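Local coordinates for protein diaminopimelate decarboxylase (Methanocaldococcus jannaschii, PDB 1TWI) that catalyses the pyridoxal phosphate-dependent decarboxylation of meso-diaminopimelate to L-lysine, the last step of lysine biosynthesis by the DAP pathway, at residues A[251-256]-A[295-300]; A[4-9]-A[36-41]; A[49-54]-A[266-271]. All coordinates share one frame; numbering follows the deposited sequence.

Contact 1: A[251-256]-A[295-300]; sequences LGIPYY and LVATAG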
loop_
_atom_site.group_PDB
_atom_site.type_symbol
_atom_site.label_atom_id
_atom_site.label_comp_id
_atom_site.label_asym_id
_atom_site.label_seq_id
_atom_site.Cartn_x
_atom_site.Cartn_y
_atom_site.Cartn_z
ATOM N N LEU A 251 3.032 -15.342 -15.759
ATOM C CA LEU A 251 1.814 -15.746 -16.519
ATOM C C LEU A 251 0.564 -15.004 -15.966
ATOM O O LEU A 251 0.311 -15.025 -14.759
ATOM C CB LEU A 251 1.534 -17.265 -16.415
ATOM C CG LEU A 251 0.383 -17.764 -17.307
ATOM C CD1 LEU A 251 0.820 -17.558 -18.801
ATOM C CD2 LEU A 251 0.160 -19.321 -17.082
ATOM N N GLY A 252 -0.213 -14.380 -16.853
ATOM C CA GLY A 252 -1.393 -13.626 -16.441
ATOM C C GLY A 252 -2.573 -14.508 -16.065
ATOM O O GLY A 252 -2.643 -15.635 -16.522
ATOM N N ILE A 253 -3.474 -14.017 -15.222
ATOM C CA ILE A 253 -4.619 -14.812 -14.829
ATOM C C ILE A 253 -5.885 -14.116 -15.388
ATOM O O ILE A 253 -5.872 -12.919 -15.703
ATOM C CB ILE A 253 -4.686 -14.991 -13.259
ATOM C CG1 ILE A 253 -4.996 -13.656 -12.573
ATOM C CG2 ILE A 253 -3.372 -15.604 -12.754
ATOM C CD1 ILE A 253 -6.519 -13.533 -12.084
ATOM N N PRO A 254 -6.996 -14.852 -15.508
ATOM C CA PRO A 254 -8.189 -14.192 -16.070
ATOM C C PRO A 254 -9.017 -13.239 -15.171
ATOM O O PRO A 254 -10.063 -13.630 -14.653
ATOM C CB PRO A 254 -9.005 -15.396 -16.619
ATOM C CG PRO A 254 -8.689 -16.532 -15.609
ATOM C CD PRO A 254 -7.237 -16.273 -15.168
ATOM N N TYR A 255 -8.550 -11.998 -14.986
ATOM C CA TYR A 255 -9.312 -11.073 -14.190
ATOM C C TYR A 255 -10.620 -10.772 -14.944
ATOM O O TYR A 255 -11.664 -10.693 -14.320
ATOM C CB TYR A 255 -8.549 -9.770 -13.970
ATOM C CG TYR A 255 -7.452 -9.930 -12.947
ATOM C CD1 TYR A 255 -7.742 -10.122 -11.577
ATOM C CD2 TYR A 255 -6.122 -9.934 -13.360
ATOM C CE1 TYR A 255 -6.694 -10.307 -10.631
ATOM C CE2 TYR A 255 -5.064 -10.139 -12.427
ATOM C CZ TYR A 255 -5.366 -10.315 -11.073
ATOM O OH TYR A 255 -4.314 -10.457 -10.178
ATOM N N TYR A 256 -10.520 -10.545 -16.259
ATOM C CA TYR A 256 -11.668 -10.337 -17.143
ATOM C C TYR A 256 -12.133 -11.760 -17.478
ATOM O O TYR A 256 -11.309 -12.619 -17.725
ATOM C CB TYR A 256 -11.238 -9.600 -18.423
ATOM C CG TYR A 256 -11.223 -8.107 -18.205
ATOM C CD1 TYR A 256 -12.408 -7.390 -18.140
ATOM C CD2 TYR A 256 -10.016 -7.424 -18.019
ATOM C CE1 TYR A 256 -12.381 -6.025 -17.902
ATOM C CE2 TYR A 256 -9.983 -6.055 -17.779
ATOM C CZ TYR A 256 -11.152 -5.375 -17.727
ATOM O OH TYR A 256 -11.107 -4.025 -17.530
ATOM N N LEU A 295 -0.540 -19.110 -9.437
ATOM C CA LEU A 295 -0.840 -20.216 -8.536
ATOM C C LEU A 295 -1.926 -19.851 -7.534
ATOM O O LEU A 295 -2.710 -20.717 -7.151
ATOM C CB LEU A 295 0.351 -20.674 -7.686
ATOM C CG LEU A 295 1.373 -21.462 -8.512
ATOM C CD1 LEU A 295 2.494 -21.845 -7.619
ATOM C CD2 LEU A 295 0.695 -22.708 -9.142
ATOM N N VAL A 296 -1.966 -18.603 -7.072
ATOM C CA VAL A 296 -2.927 -18.296 -6.032
ATOM C C VAL A 296 -4.026 -17.278 -6.279
ATOM O O VAL A 296 -5.001 -17.266 -5.544
ATOM C CB VAL A 296 -2.171 -17.898 -4.701
ATOM C CG1 VAL A 296 -1.240 -19.069 -4.267
ATOM C CG2 VAL A 296 -1.293 -16.592 -4.914
ATOM N N ALA A 297 -3.890 -16.434 -7.299
ATOM C CA ALA A 297 -4.870 -15.387 -7.483
ATOM C C ALA A 297 -6.308 -15.844 -7.571
ATOM O O ALA A 297 -7.161 -15.305 -6.862
ATOM C CB ALA A 297 -4.527 -14.531 -8.779
ATOM N N THR A 298 -6.577 -16.806 -8.458
ATOM C CA THR A 298 -7.965 -17.262 -8.665
ATOM C C THR A 298 -8.529 -18.062 -7.480
ATOM O O THR A 298 -9.700 -18.402 -7.481
ATOM C CB THR A 298 -8.076 -18.168 -9.941
ATOM O OG1 THR A 298 -7.211 -19.275 -9.810
ATOM C CG2 THR A 298 -7.689 -17.379 -11.194
ATOM N N ALA A 299 -7.691 -18.394 -6.489
ATOM C CA ALA A 299 -8.178 -19.137 -5.334
ATOM C C ALA A 299 -8.748 -18.190 -4.244
ATOM O O ALA A 299 -9.394 -18.660 -3.290
ATOM C CB ALA A 299 -7.016 -19.984 -4.707
ATOM N N GLY A 300 -8.517 -16.896 -4.393
ATOM C CA GLY A 300 -8.952 -15.933 -3.358
ATOM C C GLY A 300 -10.149 -15.063 -3.660
ATOM O O GLY A 300 -10.278 -14.542 -4.778
#

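Contact 2: A[4-9]-A[36-41]; sequences NDTVEI and SEEQIK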
loop_
_atom_site.group_PDB
_atom_site.type_symbol
_atom_site.label_atom_id
_atom_site.label_comp_id
_atom_site.label_asym_id
_atom_site.label_seq_id
_atom_site.Cartn_x
_atom_site.Cartn_y
_atom_site.Cartn_z
ATOM N N ASN A 4 -12.224 -19.649 -12.113
ATOM C CA ASN A 4 -12.762 -19.860 -10.742
ATOM C C ASN A 4 -13.455 -21.204 -10.776
ATOM O O ASN A 4 -14.684 -21.339 -10.885
ATOM C CB ASN A 4 -13.687 -18.709 -10.406
ATOM C CG ASN A 4 -12.970 -17.356 -10.568
ATOM O OD1 ASN A 4 -12.047 -17.006 -9.759
ATOM N ND2 ASN A 4 -13.346 -16.609 -11.598
ATOM N N ASP A 5 -12.625 -22.221 -10.718
ATOM C CA ASP A 5 -13.115 -23.590 -10.889
ATOM C C ASP A 5 -13.889 -24.235 -9.769
ATOM O O ASP A 5 -14.531 -25.294 -9.971
ATOM C CB ASP A 5 -11.924 -24.491 -11.259
ATOM C CG ASP A 5 -11.155 -23.957 -12.458
ATOM O OD1 ASP A 5 -11.789 -23.881 -13.559
ATOM O OD2 ASP A 5 -9.943 -23.611 -12.286
ATOM N N THR A 6 -13.849 -23.624 -8.587
ATOM C CA THR A 6 -14.492 -24.262 -7.461
ATOM C C THR A 6 -15.620 -23.494 -6.861
ATOM O O THR A 6 -16.066 -23.835 -5.743
ATOM C CB THR A 6 -13.456 -24.549 -6.356
ATOM O OG1 THR A 6 -13.029 -23.296 -5.780
ATOM C CG2 THR A 6 -12.229 -25.273 -6.944
ATOM N N VAL A 7 -16.111 -22.482 -7.568
ATOM C CA VAL A 7 -17.211 -21.692 -7.041
ATOM C C VAL A 7 -18.439 -21.926 -7.860
ATOM O O VAL A 7 -18.345 -22.385 -8.992
ATOM C CB VAL A 7 -16.905 -20.165 -7.029
ATOM C CG1 VAL A 7 -15.564 -19.910 -6.269
ATOM C CG2 VAL A 7 -16.836 -19.610 -8.460
ATOM N N GLU A 8 -19.605 -21.656 -7.293
ATOM C CA GLU A 8 -20.836 -21.863 -8.071
ATOM C C GLU A 8 -21.978 -21.080 -7.451
ATOM O O GLU A 8 -21.868 -20.551 -6.346
ATOM C CB GLU A 8 -21.226 -23.351 -8.080
ATOM C CG GLU A 8 -21.607 -23.875 -6.716
ATOM C CD GLU A 8 -21.609 -25.427 -6.626
ATOM O OE1 GLU A 8 -22.434 -26.095 -7.325
ATOM O OE2 GLU A 8 -20.792 -25.975 -5.842
ATOM N N ILE A 9 -23.086 -21.027 -8.174
ATOM C CA ILE A 9 -24.278 -20.381 -7.660
ATOM C C ILE A 9 -25.163 -21.608 -7.474
ATOM O O ILE A 9 -25.310 -22.418 -8.404
ATOM C CB ILE A 9 -24.960 -19.418 -8.687
ATOM C CG1 ILE A 9 -24.102 -18.176 -8.944
ATOM C CG2 ILE A 9 -26.333 -18.978 -8.159
ATOM C CD1 ILE A 9 -23.756 -17.380 -7.730
ATOM N N SER A 36 -9.499 -20.747 -1.509
ATOM C CA SER A 36 -9.943 -22.129 -1.850
ATOM C C SER A 36 -8.722 -23.051 -1.951
ATOM O O SER A 36 -7.848 -22.892 -2.842
ATOM C CB SER A 36 -10.690 -22.152 -3.208
ATOM O OG SER A 36 -10.878 -23.501 -3.635
ATOM N N GLU A 37 -8.650 -24.023 -1.045
ATOM C CA GLU A 37 -7.535 -24.946 -1.063
ATOM C C GLU A 37 -7.559 -25.754 -2.351
ATOM O O GLU A 37 -6.519 -25.973 -2.966
ATOM C CB GLU A 37 -7.622 -25.899 0.136
ATOM C CG GLU A 37 -6.546 -26.997 0.123
ATOM C CD GLU A 37 -6.659 -27.830 1.388
ATOM O OE1 GLU A 37 -5.953 -27.539 2.362
ATOM O OE2 GLU A 37 -7.494 -28.743 1.442
ATOM N N GLU A 38 -8.735 -26.217 -2.772
ATOM C CA GLU A 38 -8.786 -27.005 -4.021
ATOM C C GLU A 38 -8.386 -26.144 -5.245
ATOM O O GLU A 38 -7.747 -26.637 -6.169
ATOM C CB GLU A 38 -10.212 -27.586 -4.209
ATOM C CG GLU A 38 -10.455 -28.409 -5.490
ATOM C CD GLU A 38 -9.634 -29.707 -5.598
ATOM O OE1 GLU A 38 -9.130 -30.241 -4.573
ATOM O OE2 GLU A 38 -9.516 -30.204 -6.745
ATOM N N GLN A 39 -8.790 -24.881 -5.298
ATOM C CA GLN A 39 -8.375 -24.089 -6.452
ATOM C C GLN A 39 -6.808 -23.989 -6.518
ATOM O O GLN A 39 -6.214 -23.986 -7.615
ATOM C CB GLN A 39 -8.962 -22.658 -6.378
ATOM C CG GLN A 39 -8.621 -21.841 -7.621
ATOM C CD GLN A 39 -9.274 -22.457 -8.866
ATOM O OE1 GLN A 39 -8.594 -23.006 -9.769
ATOM N NE2 GLN A 39 -10.589 -22.419 -8.895
ATOM N N ILE A 40 -6.143 -23.843 -5.360
ATOM C CA ILE A 40 -4.680 -23.786 -5.364
ATOM C C ILE A 40 -4.128 -25.124 -5.876
ATOM O O ILE A 40 -3.161 -25.149 -6.681
ATOM C CB ILE A 40 -4.087 -23.477 -3.943
ATOM C CG1 ILE A 40 -4.504 -22.064 -3.508
ATOM C CG2 ILE A 40 -2.532 -23.569 -3.976
ATOM C CD1 ILE A 40 -4.143 -21.688 -2.068
ATOM N N LYS A 41 -4.710 -26.241 -5.435
ATOM C CA LYS A 41 -4.222 -27.546 -5.926
ATOM C C LYS A 41 -4.438 -27.648 -7.420
ATOM O O LYS A 41 -3.572 -28.172 -8.150
ATOM C CB LYS A 41 -4.956 -28.731 -5.264
ATOM C CG LYS A 41 -4.741 -28.824 -3.719
ATOM C CD LYS A 41 -5.436 -30.128 -3.215
ATOM C CE LYS A 41 -5.759 -30.030 -1.763
ATOM N NZ LYS A 41 -4.518 -29.876 -0.957
#

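Contact 3: A[49-54]-A[266-271]; sequences EAFKRW and DLADAI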
loop_
_atom_site.group_PDB
_atom_site.type_symbol
_atom_site.label_atom_id
_atom_site.label_comp_id
_atom_site.label_asym_id
_atom_site.label_seq_id
_atom_site.Cartn_x
_atom_site.Cartn_y
_atom_site.Cartn_z
ATOM N N GLU A 49 1.218 -30.789 -14.712
ATOM C CA GLU A 49 0.780 -31.557 -15.858
ATOM C C GLU A 49 1.335 -30.967 -17.169
ATOM O O GLU A 49 1.796 -31.689 -18.070
ATOM C CB GLU A 49 -0.740 -31.595 -15.896
ATOM C CG GLU A 49 -1.247 -32.381 -17.055
ATOM C CD GLU A 49 -1.155 -33.895 -16.853
ATOM O OE1 GLU A 49 -1.466 -34.596 -17.835
ATOM O OE2 GLU A 49 -0.786 -34.371 -15.730
ATOM N N ALA A 50 1.330 -29.643 -17.245
ATOM C CA ALA A 50 1.814 -28.996 -18.431
ATOM C C ALA A 50 3.326 -29.144 -18.609
ATOM O O ALA A 50 3.801 -29.302 -19.740
ATOM C CB ALA A 50 1.434 -27.533 -18.414
ATOM N N PHE A 51 4.089 -29.110 -17.522
ATOM C CA PHE A 51 5.537 -29.162 -17.670
ATOM C C PHE A 51 6.224 -30.508 -17.384
ATOM O O PHE A 51 7.412 -30.597 -17.506
ATOM C CB PHE A 51 6.211 -28.045 -16.825
ATOM C CG PHE A 51 6.065 -26.657 -17.416
ATOM C CD1 PHE A 51 7.055 -26.133 -18.233
ATOM C CD2 PHE A 51 4.923 -25.894 -17.171
ATOM C CE1 PHE A 51 6.911 -24.864 -18.805
ATOM C CE2 PHE A 51 4.755 -24.604 -17.742
ATOM C CZ PHE A 51 5.754 -24.081 -18.568
ATOM N N LYS A 52 5.497 -31.579 -17.058
ATOM C CA LYS A 52 6.192 -32.839 -16.767
ATOM C C LYS A 52 6.934 -33.362 -17.996
ATOM O O LYS A 52 7.843 -34.170 -17.895
ATOM C CB LYS A 52 5.200 -33.899 -16.265
ATOM C CG LYS A 52 4.144 -34.261 -17.280
ATOM C CD LYS A 52 3.290 -35.380 -16.695
ATOM C CE LYS A 52 1.978 -35.565 -17.417
ATOM N NZ LYS A 52 1.051 -36.355 -16.493
ATOM N N ARG A 53 6.513 -32.925 -19.159
ATOM C CA ARG A 53 7.202 -33.294 -20.364
ATOM C C ARG A 53 8.723 -32.942 -20.258
ATOM O O ARG A 53 9.587 -33.634 -20.819
ATOM C CB ARG A 53 6.580 -32.523 -21.534
ATOM C CG ARG A 53 7.312 -32.680 -22.816
ATOM C CD ARG A 53 6.627 -31.946 -23.949
ATOM N NE ARG A 53 7.464 -31.991 -25.150
ATOM C CZ ARG A 53 7.441 -31.044 -26.074
ATOM N NH1 ARG A 53 6.624 -30.008 -25.924
ATOM N NH2 ARG A 53 8.251 -31.106 -27.113
ATOM N N TRP A 54 9.055 -31.839 -19.589
ATOM C CA TRP A 54 10.478 -31.464 -19.471
ATOM C C TRP A 54 11.290 -32.608 -18.867
ATOM O O TRP A 54 12.306 -33.045 -19.432
ATOM C CB TRP A 54 10.672 -30.207 -18.583
ATOM C CG TRP A 54 12.103 -29.776 -18.623
ATOM C CD1 TRP A 54 13.033 -29.788 -17.591
ATOM C CD2 TRP A 54 12.768 -29.247 -19.753
ATOM N NE1 TRP A 54 14.246 -29.272 -18.045
ATOM C CE2 TRP A 54 14.089 -28.936 -19.369
ATOM C CE3 TRP A 54 12.365 -28.994 -21.085
ATOM C CZ2 TRP A 54 15.016 -28.386 -20.267
ATOM C CZ3 TRP A 54 13.286 -28.453 -21.968
ATOM C CH2 TRP A 54 14.589 -28.152 -21.562
ATOM N N ASP A 266 -0.183 -23.774 -22.662
ATOM C CA ASP A 266 0.321 -22.897 -23.735
ATOM C C ASP A 266 1.760 -22.423 -23.400
ATOM O O ASP A 266 2.653 -22.379 -24.279
ATOM C CB ASP A 266 -0.552 -21.658 -23.927
ATOM C CG ASP A 266 -1.944 -21.999 -24.429
ATOM O OD1 ASP A 266 -2.014 -22.841 -25.352
ATOM O OD2 ASP A 266 -2.932 -21.437 -23.901
ATOM N N LEU A 267 1.972 -22.079 -22.135
ATOM C CA LEU A 267 3.285 -21.643 -21.699
ATOM C C LEU A 267 4.348 -22.745 -21.884
ATOM O O LEU A 267 5.439 -22.485 -22.369
ATOM C CB LEU A 267 3.235 -21.235 -20.223
ATOM C CG LEU A 267 4.562 -20.638 -19.706
ATOM C CD1 LEU A 267 4.816 -19.242 -20.381
ATOM C CD2 LEU A 267 4.405 -20.453 -18.137
ATOM N N ALA A 268 4.020 -23.980 -21.516
ATOM C CA ALA A 268 4.955 -25.085 -21.635
ATOM C C ALA A 268 5.223 -25.441 -23.089
ATOM O O ALA A 268 6.358 -25.710 -23.450
ATOM C CB ALA A 268 4.426 -26.305 -20.915
ATOM N N ASP A 269 4.192 -25.422 -23.934
ATOM C CA ASP A 269 4.445 -25.746 -25.330
ATOM C C ASP A 269 5.485 -24.749 -25.836
ATOM O O ASP A 269 6.473 -25.119 -26.510
ATOM C CB ASP A 269 3.185 -25.612 -26.185
ATOM C CG ASP A 269 2.185 -26.712 -25.916
ATOM O OD1 ASP A 269 2.641 -27.780 -25.446
ATOM O OD2 ASP A 269 0.954 -26.509 -26.178
ATOM N N ALA A 270 5.260 -23.490 -25.508
ATOM C CA ALA A 270 6.155 -22.428 -25.934
ATOM C C ALA A 270 7.590 -22.513 -25.376
ATOM O O ALA A 270 8.611 -22.435 -26.123
ATOM C CB ALA A 270 5.512 -21.063 -25.586
ATOM N N ILE A 271 7.697 -22.662 -24.061
ATOM C CA ILE A 271 9.025 -22.757 -23.453
ATOM C C ILE A 271 9.794 -24.013 -23.860
ATOM O O ILE A 271 10.957 -23.948 -24.279
ATOM C CB ILE A 271 8.934 -22.697 -21.876
ATOM C CG1 ILE A 271 8.515 -21.279 -21.452
ATOM C CG2 ILE A 271 10.300 -23.077 -21.257
ATOM C CD1 ILE A 271 8.302 -21.100 -19.957
HETATM O O HOH W 1 4.388 -29.264 -23.861
#

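Contact 1: A[251-256]-A[295-300]
Ile253 meets Ala297 and Thr298 beside the cofactor and substrate site of the barrel domain, where the loop that follows the cofactor-binding Gly250 packs on segment 295-300, which runs on from helix 293-296. No hydrogen bond crosses the contact, which is carried by methyl and methylene groups. The CA atoms of Ile253 and Ala297 come closest, 7.4 Å apart, and the CB of each points at the other segment. With chi1 at 68°, Ile253 CG1 sits between the backbone N and the carbonyl carbon, and from there it touches Ala297 CB at 3.9 Å. CD1, one bond further on, lies 4.0 Å from Ala297 CB and 4.1 Å from Thr298 CG2, so a single methyl faces both residues. The same CD1 sits 3.4 Å above the plane of the Tyr255 ring, over its centre, and is thereby packed between that ring and Thr298 CG2, with Ala297 CB to one side. The Thr298 methyl is shared as well: Pro254 CD approaches CG2 at 4.1 Å, the two side chains crossing at about a right angle. Pro254 is the centre of an inverse gamma turn, which brings Tyr255 back alongside Ile253. The polar ends are occupied outside this pairing. Tyr255 OH bonds to Arg293, a residue of the lysine pocket, while its ring makes a cation-pi contact with Arg329 of the same pocket. Thr298 OG1 takes a hydrogen bond from Asn43. The packing thus lies one layer behind the substrate arginines, the Ile253 side chain about 7 Å from the bound PLP at the nearest atoms. Helix 37-58 borders segment 295-300 through Gln39 and Ile40, and beyond Ala299 the chain enters strand 300-311 of the mixed sheet.

Contact 2: A[4-9]-A[36-41]
Thr6 turns its side chain onto the first turn of helix 37-58, where Ser36 is the N-cap, and its branches can be followed atom by atom. CB lies 3.9 Å from Ser36 OG. At chi1 69° OG1 stands between the backbone N and the carbonyl carbon, and it donates a 3.0 Å hydrogen bond to Ser36 OG. The methyl, CG2, takes the other direction and rests on the helix, 3.9 Å from Glu38 CG and 3.8 Å from Gln39 N. Hydroxyl and methyl therefore divide the work, one meeting the cap and the other the side of the turn.

Ser36 OG, anti to its own backbone N, is also the acceptor for Gln39 N at 3.0 Å, with an N-H...O angle of 161°, the defining capping bond. A third partner is Asp17, whose OD2 is hydrogen-bonded to the same oxygen; a backbone bond between Thr6 and Asp17 holds the threonine next to this group. Asp5 belongs to a type I beta turn from Asn4 to Val7; its side chain and that of Gln39 cross at about a right angle, with the carboxylate and amide planes 46° apart. Asp5 OD2 has its strongest partner in Arg46, about two turns further along the same helix, in a salt bridge that meets its charge.

Three bonds on one serine oxygen are consistent with a hydroxyl held in one orientation, accepting from Thr6 OG1 and Gln39 N and paired with Asp17. The Asp17 carboxylate, at the start of the helix, would probably also be favoured by the helix dipole.

Contact 3: A[49-54]-A[266-271]
Phe51 and Ala268 join two neighbouring helices around the TIM-like barrel, 37-58 and 264-276, which pack against the adjacent parallel strands 62-67 and 286-289. The helical segments run nearly parallel, 19° apart, with their axes 8.7 Å from each other at closest. Phe51 CG is anti to its carbonyl carbon (chi1 -74°), and the ring reaches across so that Ala268 CB stands over one face. This is a CH-pi contact: the methyl is 3.4 Å from the ring centroid and only 9° off the normal. Leu267 CG meets the rim instead, lying in the ring plane beside CZ at 3.8 Å, and Ile271 CD1 also comes to the edge near CZ. One face and one edge of the ring are therefore used by the same helix, while Phe62 of strand 62-67 stacks with the ring. Ala50 lies alongside, its carbonyl O 3.3 Å from Ala268 CB. On the partly exposed side is Arg53, whose NE pairs with Glu57 and NH2 with Asn273; its NH1 and Asp269 OD1 stay 4.6 Å apart, bridged by a water that accepts from NH1 at 3.1 Å and donates to OD1 at 2.8 Å.

Contacts 1 and 3 are buried and apolar at heart, contact 2 partly buried and largely polar. Contacts 2 and 3 both use helix 37-58, the first at its N-terminus and the second further along, their centres about 23 Å apart and without touching. Contacts 1 and 2 do touch: Ala299 O is 2.7 Å from Ser36 N, a probable hydrogen bond, and Ala299 CB packs on Ile40 CG1. The chemistry follows position. Hydroxyls and a carboxylate meet at the helix start in the partly buried contact 2, methyl packing lies behind the substrate site, and an aromatic face meets an alanine where barrel helices pass side by side.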